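Local coordinates for protein alpha-(N-acetylaminomethylene)succinic acid hydrolase (Mesorhizobium loti, PDB 3KXP) that catalyses the last step of vitamin B6 breakdown, hydrolysing (E)-2-(acetamidomethylene)succinate to succinic semialdehyde, acetate, ammonia and carbon dioxide, at residues D166-I171 / K267-A272; I49-D54 / R129-G134; P205-D210 / V296-P301. All blocks are in the same frame, centred on the assembly; numbering follows the deposited sequence.

Interaction 1 (D166-I171 / K267-A272); sequences DFTPYI and KLVSAA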
# COMPACT_ATOMS: atom_id res chain seq x y z
N ASP A 166 -4.87 7.25 -10.59
CA ASP A 166 -5.18 8.65 -10.88
C ASP A 166 -6.62 9.14 -10.97
O ASP A 166 -7.01 9.76 -11.97
CB ASP A 166 -4.43 9.08 -12.14
CG ASP A 166 -3.73 10.42 -11.97
OD1 ASP A 166 -2.82 10.50 -11.12
OD2 ASP A 166 -4.09 11.40 -12.66
N PHE A 167 -7.40 8.87 -9.92
CA PHE A 167 -8.77 9.36 -9.86
C PHE A 167 -9.32 9.16 -8.47
O PHE A 167 -9.69 8.06 -8.07
CB PHE A 167 -9.69 8.69 -10.88
CG PHE A 167 -10.92 9.51 -11.19
CD1 PHE A 167 -11.92 9.69 -10.24
CD2 PHE A 167 -11.03 10.17 -12.41
CE1 PHE A 167 -13.01 10.53 -10.49
CE2 PHE A 167 -12.11 11.02 -12.67
CZ PHE A 167 -13.10 11.20 -11.71
N THR A 168 -9.39 10.26 -7.74
CA THR A 168 -9.84 10.26 -6.36
C THR A 168 -10.99 11.25 -6.21
O THR A 168 -11.38 11.92 -7.18
CB THR A 168 -8.71 10.74 -5.44
OG1 THR A 168 -8.38 12.09 -5.80
CG2 THR A 168 -7.47 9.86 -5.60
N PRO A 169 -11.55 11.36 -5.01
CA PRO A 169 -12.64 12.33 -4.84
C PRO A 169 -11.95 13.68 -4.72
O PRO A 169 -10.72 13.75 -4.77
CB PRO A 169 -13.29 11.91 -3.52
CG PRO A 169 -12.80 10.50 -3.27
CD PRO A 169 -11.39 10.54 -3.80
N TYR A 170 -12.72 14.75 -4.57
CA TYR A 170 -12.18 16.09 -4.39
C TYR A 170 -11.46 16.74 -5.57
O TYR A 170 -10.81 17.78 -5.40
CB TYR A 170 -11.23 16.11 -3.18
CG TYR A 170 -11.81 15.51 -1.93
CD1 TYR A 170 -11.32 14.31 -1.41
CD2 TYR A 170 -12.87 16.14 -1.26
CE1 TYR A 170 -11.86 13.75 -0.24
CE2 TYR A 170 -13.42 15.59 -0.09
CZ TYR A 170 -12.91 14.40 0.40
OH TYR A 170 -13.48 13.84 1.54
N ILE A 171 -11.55 16.16 -6.76
CA ILE A 171 -10.90 16.75 -7.92
C ILE A 171 -11.52 18.14 -8.14
O ILE A 171 -12.74 18.28 -8.11
CB ILE A 171 -11.12 15.89 -9.17
CG1 ILE A 171 -10.46 14.52 -8.95
CG2 ILE A 171 -10.56 16.58 -10.40
CD1 ILE A 171 -10.66 13.55 -10.09
N LYS A 267 -2.37 16.45 -13.99
CA LYS A 267 -3.16 17.67 -14.04
C LYS A 267 -4.62 17.39 -13.69
O LYS A 267 -5.42 18.32 -13.60
CB LYS A 267 -3.07 18.31 -15.43
CG LYS A 267 -1.66 18.71 -15.83
CD LYS A 267 -1.64 19.52 -17.12
CE LYS A 267 -2.32 18.80 -18.28
NZ LYS A 267 -2.27 19.61 -19.55
N LEU A 268 -4.96 16.13 -13.47
CA LEU A 268 -6.33 15.76 -13.11
C LEU A 268 -6.44 15.64 -11.59
O LEU A 268 -7.28 16.29 -10.97
CB LEU A 268 -6.71 14.43 -13.76
CG LEU A 268 -8.19 14.08 -14.02
CD1 LEU A 268 -8.49 12.73 -13.41
CD2 LEU A 268 -9.13 15.14 -13.47
N VAL A 269 -5.57 14.83 -10.99
CA VAL A 269 -5.58 14.65 -9.54
C VAL A 269 -4.42 15.46 -8.95
O VAL A 269 -3.26 15.10 -9.11
CB VAL A 269 -5.42 13.16 -9.14
CG1 VAL A 269 -5.27 13.03 -7.63
CG2 VAL A 269 -6.63 12.37 -9.61
N SER A 270 -4.77 16.55 -8.27
CA SER A 270 -3.78 17.43 -7.66
C SER A 270 -3.29 16.84 -6.35
O SER A 270 -3.92 15.94 -5.79
CB SER A 270 -4.41 18.78 -7.36
OG SER A 270 -5.25 18.68 -6.23
N ALA A 271 -2.17 17.37 -5.85
CA ALA A 271 -1.62 16.91 -4.59
C ALA A 271 -2.61 17.22 -3.45
O ALA A 271 -2.72 16.47 -2.49
CB ALA A 271 -0.30 17.60 -4.33
N ALA A 272 -3.31 18.34 -3.57
CA ALA A 272 -4.29 18.74 -2.56
C ALA A 272 -5.44 17.73 -2.55
O ALA A 272 -5.93 17.35 -1.48
CB ALA A 272 -4.82 20.15 -2.86
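I171 and V269 bring the two loops closest, CA to CA 5.9 Å, and no hydrogen bond passes between the backbones. The loop after strand 159-165 curls round L268 and V269, which project into it. L268 CD1 sits 3.6 Å from D166 O and 3.7 Å from F167 CD2, while its other methyl, CD2, meets I171 CG2 at 3.7 Å. That same CG2, anti to its backbone N (CG1 has chi1 -63°), also presses on L268 O at 3.3 Å. The far end of I171 turns back over its own loop: CD1 stands 3.7 Å above the plane of the F167 ring, over its centre. V269 straddles the chain, CG2 lying 3.5 Å from D166 C and CG1 3.7 Å from T168 OG1. The T168 hydroxyl donates in the carbonyl plane to a lone pair of P169 O. An alanine in place of I171 would probably open a gap over the F167 ring and leave L268 CD2 without its methyl neighbour. D166 OD2 bonds to H294 ND1 and S266 OG, and OD1 to G263 N. L268 CB and V269 CG2 lie beside OD2, while these polar partners outside both segments grip both oxygens of the probably catalytic carboxylate.

Interaction 2 (I49-D54 / R129-G134); sequences ISRRVD and RTLARG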
# COMPACT_ATOMS: atom_id res chain seq x y z
N ILE A 49 -6.51 -12.91 -26.95
CA ILE A 49 -7.64 -13.21 -27.80
C ILE A 49 -8.72 -12.19 -27.47
O ILE A 49 -8.97 -11.89 -26.30
CB ILE A 49 -8.16 -14.66 -27.57
CG1 ILE A 49 -8.94 -14.76 -26.25
CG2 ILE A 49 -6.97 -15.63 -27.54
CD1 ILE A 49 -10.42 -14.40 -26.34
N SER A 50 -9.34 -11.63 -28.50
CA SER A 50 -10.38 -10.63 -28.32
C SER A 50 -11.72 -11.27 -28.59
O SER A 50 -11.84 -12.12 -29.47
CB SER A 50 -10.18 -9.46 -29.27
OG SER A 50 -8.91 -8.86 -29.11
N ARG A 51 -12.73 -10.88 -27.82
CA ARG A 51 -14.07 -11.42 -28.01
C ARG A 51 -15.08 -10.53 -27.32
O ARG A 51 -14.79 -9.92 -26.30
CB ARG A 51 -14.17 -12.85 -27.46
CG ARG A 51 -14.33 -12.98 -25.94
CD ARG A 51 -14.16 -14.44 -25.50
NE ARG A 51 -14.42 -14.67 -24.08
CZ ARG A 51 -15.63 -14.81 -23.55
NH1 ARG A 51 -16.71 -14.75 -24.32
NH2 ARG A 51 -15.76 -15.04 -22.25
N ARG A 52 -16.27 -10.45 -27.89
CA ARG A 52 -17.32 -9.64 -27.30
C ARG A 52 -18.10 -10.55 -26.37
O ARG A 52 -18.57 -11.62 -26.77
CB ARG A 52 -18.22 -9.05 -28.39
CG ARG A 52 -17.49 -8.17 -29.40
CD ARG A 52 -18.47 -7.41 -30.26
NE ARG A 52 -19.06 -6.30 -29.51
CZ ARG A 52 -20.35 -5.99 -29.50
NH1 ARG A 52 -21.23 -6.70 -30.19
NH2 ARG A 52 -20.76 -4.96 -28.78
N VAL A 53 -18.22 -10.13 -25.12
CA VAL A 53 -18.91 -10.91 -24.11
C VAL A 53 -20.26 -10.31 -23.79
O VAL A 53 -20.37 -9.14 -23.42
CB VAL A 53 -18.10 -10.99 -22.82
CG1 VAL A 53 -18.80 -11.89 -21.81
CG2 VAL A 53 -16.70 -11.50 -23.13
N ASP A 54 -21.29 -11.13 -23.93
CA ASP A 54 -22.65 -10.71 -23.62
C ASP A 54 -22.80 -10.93 -22.12
O ASP A 54 -22.72 -12.05 -21.65
CB ASP A 54 -23.65 -11.56 -24.41
CG ASP A 54 -25.08 -11.11 -24.22
OD1 ASP A 54 -25.96 -11.63 -24.95
OD2 ASP A 54 -25.35 -10.26 -23.34
N ARG A 129 -19.58 -11.63 -12.86
CA ARG A 129 -20.53 -12.73 -12.73
C ARG A 129 -20.53 -13.61 -13.98
O ARG A 129 -20.48 -14.84 -13.88
CB ARG A 129 -21.95 -12.20 -12.51
CG ARG A 129 -22.22 -11.73 -11.10
CD ARG A 129 -23.39 -10.78 -11.10
NE ARG A 129 -23.69 -10.28 -9.76
CZ ARG A 129 -24.44 -9.21 -9.52
NH1 ARG A 129 -24.96 -8.53 -10.54
NH2 ARG A 129 -24.68 -8.83 -8.27
N THR A 130 -20.58 -12.98 -15.15
CA THR A 130 -20.60 -13.70 -16.41
C THR A 130 -19.33 -14.51 -16.64
O THR A 130 -19.38 -15.60 -17.21
CB THR A 130 -20.81 -12.74 -17.59
OG1 THR A 130 -22.07 -12.08 -17.44
CG2 THR A 130 -20.80 -13.50 -18.92
N LEU A 131 -18.19 -13.99 -16.20
CA LEU A 131 -16.94 -14.71 -16.38
C LEU A 131 -16.86 -15.86 -15.39
O LEU A 131 -16.15 -16.84 -15.62
CB LEU A 131 -15.75 -13.77 -16.17
CG LEU A 131 -15.55 -12.66 -17.20
CD1 LEU A 131 -14.31 -11.86 -16.82
CD2 LEU A 131 -15.41 -13.25 -18.60
N ALA A 132 -17.59 -15.73 -14.29
CA ALA A 132 -17.64 -16.73 -13.23
C ALA A 132 -16.30 -17.43 -13.00
O ALA A 132 -16.20 -18.65 -13.08
CB ALA A 132 -18.72 -17.77 -13.54
N ARG A 133 -15.26 -16.64 -12.73
CA ARG A 133 -13.94 -17.19 -12.47
C ARG A 133 -13.44 -16.72 -11.11
O ARG A 133 -12.24 -16.71 -10.85
CB ARG A 133 -12.95 -16.75 -13.55
CG ARG A 133 -13.40 -17.06 -14.96
CD ARG A 133 -12.30 -16.81 -15.97
NE ARG A 133 -12.83 -16.75 -17.33
CZ ARG A 133 -12.09 -16.63 -18.43
NH1 ARG A 133 -10.76 -16.57 -18.33
NH2 ARG A 133 -12.67 -16.56 -19.62
N GLY A 134 -14.38 -16.33 -10.24
CA GLY A 134 -14.01 -15.86 -8.92
C GLY A 134 -13.93 -14.35 -8.85
O GLY A 134 -13.98 -13.68 -9.88
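R51 of strand 49-54 reaches across to L131 and R133, at and just beyond the end of helix 117-131. Its CB lies 4.2 Å from I49 CD1 on the same strand. CG, placed between the backbone N and the carbonyl carbon (chi1 79°), comes 4.0 Å from V53 CG2, and CD returns to I49 CD1 at 3.8 Å. From there the extended chain carries NE to a salt bridge with E64 OE2. One face of the guanidinium takes V53 CG2, 3.4 Å above the plane and offset toward the rim. At the tip, NH2 meets L131 CD2 at 4.1 Å. R133 NH2 lies 4.3 Å from R51 NH2, at the edge of the R51 guanidinium, near its plane. E64 is a shared partner, its OE1 pairing with R133 NH2, which probably offsets the repulsion. Beside this, T130 CG2 packs on V53 CG1 at 3.9 Å and on D54 O at 3.6 Å, while T130 OG1 bonds back to G126 O. Residues 51-54 and 130-133 run 121° apart end to end. Strand 49-54, one of the two outermost strands of the main sheet within this chain, is hydrogen-bonded to strand 59-65; L131 continues inward onto strands 70-74 and 96-100.

Interaction 3 (P205-D210 / V296-P301); sequences PNIPAD and VNEVSP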
# COMPACT_ATOMS: atom_id res chain seq x y z
N PRO A 205 1.71 14.75 -24.67
CA PRO A 205 3.16 14.99 -24.79
C PRO A 205 4.10 14.12 -23.97
O PRO A 205 5.23 13.88 -24.39
CB PRO A 205 3.28 16.48 -24.46
CG PRO A 205 2.18 16.70 -23.47
CD PRO A 205 1.03 15.94 -24.12
N ASN A 206 3.66 13.64 -22.81
CA ASN A 206 4.52 12.82 -21.97
C ASN A 206 4.41 11.32 -22.22
O ASN A 206 5.21 10.54 -21.69
CB ASN A 206 4.26 13.11 -20.50
CG ASN A 206 4.44 14.57 -20.16
OD1 ASN A 206 5.46 15.16 -20.51
ND2 ASN A 206 3.46 15.16 -19.49
N ILE A 207 3.43 10.90 -23.01
CA ILE A 207 3.26 9.48 -23.29
C ILE A 207 4.27 9.01 -24.34
O ILE A 207 4.39 9.62 -25.40
CB ILE A 207 1.82 9.18 -23.78
CG1 ILE A 207 0.81 9.68 -22.75
CG2 ILE A 207 1.64 7.69 -24.03
CD1 ILE A 207 -0.61 9.13 -22.91
N PRO A 208 5.00 7.93 -24.05
CA PRO A 208 6.02 7.33 -24.92
C PRO A 208 5.50 6.92 -26.30
O PRO A 208 4.39 6.42 -26.43
CB PRO A 208 6.48 6.11 -24.12
CG PRO A 208 6.24 6.52 -22.70
CD PRO A 208 4.90 7.18 -22.78
N ALA A 209 6.33 7.12 -27.33
CA ALA A 209 5.96 6.78 -28.72
C ALA A 209 5.29 5.41 -28.83
O ALA A 209 4.28 5.26 -29.52
CB ALA A 209 7.20 6.83 -29.61
N ASP A 210 5.85 4.41 -28.16
CA ASP A 210 5.28 3.07 -28.19
C ASP A 210 3.82 3.05 -27.74
O ASP A 210 2.98 2.37 -28.34
CB ASP A 210 6.09 2.12 -27.30
CG ASP A 210 7.44 1.78 -27.90
OD1 ASP A 210 7.47 1.20 -29.01
OD2 ASP A 210 8.47 2.10 -27.27
N VAL A 296 -0.13 7.70 -15.68
CA VAL A 296 0.82 6.90 -14.93
C VAL A 296 1.28 5.57 -15.52
O VAL A 296 2.48 5.36 -15.73
CB VAL A 296 0.30 6.63 -13.51
CG1 VAL A 296 1.41 6.02 -12.65
CG2 VAL A 296 -0.24 7.92 -12.91
N ASN A 297 0.35 4.66 -15.79
CA ASN A 297 0.73 3.36 -16.32
C ASN A 297 1.47 3.41 -17.66
O ASN A 297 2.37 2.61 -17.92
CB ASN A 297 -0.49 2.42 -16.38
CG ASN A 297 -1.63 2.98 -17.21
OD1 ASN A 297 -2.04 2.38 -18.21
ND2 ASN A 297 -2.17 4.13 -16.80
N GLU A 298 1.12 4.37 -18.51
CA GLU A 298 1.79 4.47 -19.80
C GLU A 298 3.14 5.20 -19.71
O GLU A 298 4.10 4.82 -20.38
CB GLU A 298 0.87 5.16 -20.82
CG GLU A 298 -0.23 4.25 -21.36
CD GLU A 298 -1.37 5.00 -22.04
OE1 GLU A 298 -2.20 5.61 -21.34
OE2 GLU A 298 -1.44 4.98 -23.29
N VAL A 299 3.21 6.23 -18.87
CA VAL A 299 4.43 7.01 -18.72
C VAL A 299 5.47 6.37 -17.80
O VAL A 299 6.66 6.56 -17.99
CB VAL A 299 4.10 8.46 -18.23
CG1 VAL A 299 5.38 9.28 -18.14
CG2 VAL A 299 3.11 9.13 -19.19
N SER A 300 5.02 5.62 -16.80
CA SER A 300 5.93 4.97 -15.85
C SER A 300 5.56 3.50 -15.68
O SER A 300 5.16 3.07 -14.59
CB SER A 300 5.87 5.65 -14.48
OG SER A 300 6.07 7.05 -14.60
N PRO A 301 5.71 2.70 -16.75
CA PRO A 301 5.38 1.27 -16.71
C PRO A 301 6.07 0.41 -15.64
O PRO A 301 5.42 -0.45 -15.03
CB PRO A 301 5.71 0.80 -18.13
CG PRO A 301 6.82 1.74 -18.55
CD PRO A 301 6.31 3.07 -18.04
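I207 packs against the flat carboxylate of E298: CD1 lies 4.2 Å from OE1 and CG2 4.2 Å from OE2, both methyls on the same side of the carboxylate plane. In this alpha/beta hydrolase fold the segment 205-210 belongs to the largely helical insertion between strands 159-165 and 258-263, where members of the family commonly carry a cap over the active site. Segment 296-301 holds the short helix 296-299, which follows the loop of the inferred catalytic histidine, H294, and the start of helix 301-313. The acid of E298 is not left to I207 alone, since OE2 forms a salt bridge with R215 NE on helix 209-218, and I207 also touches R215. The carboxylate thus has a charged partner in R215 and apolar methyls of I207 on one side of its plane. Further along, V299 carries the apolar part: its CG2, anti to the carbonyl carbon (CG1 has chi1 -178°), lies 4.3 Å from I207 CG1 and 3.6 Å from N206 O. The side chain of N206 leads away from V299, and its ND2 bonds to D293 OD1, tying the insertion to the loop that carries H294. P208, at the N-cap of helix 209-218, sets the ring atom CD 3.5 Å from E298 O.

Interactions 1 and 3 adjoin: their centres are 19 Å apart, and D166 OD1 packs 4.1 Å from V296 CG2. Their segments alternate along the chain; D166 of the inferred triad of S142, D166 and H294 lies in interaction 1, and H294 shortly before segment 296-301. In interaction 1, F167 and L268 also touch S142, a chloride-binding residue; interaction 3 stands farther off, the I207 side chain about 8 Å from that of H294. Interaction 2 lies away from these sites, at the edge strand 49-54 of the sheet, its centre about 32 Å from that of interaction 1, across the chain's centre, and 28 Å from that of interaction 3.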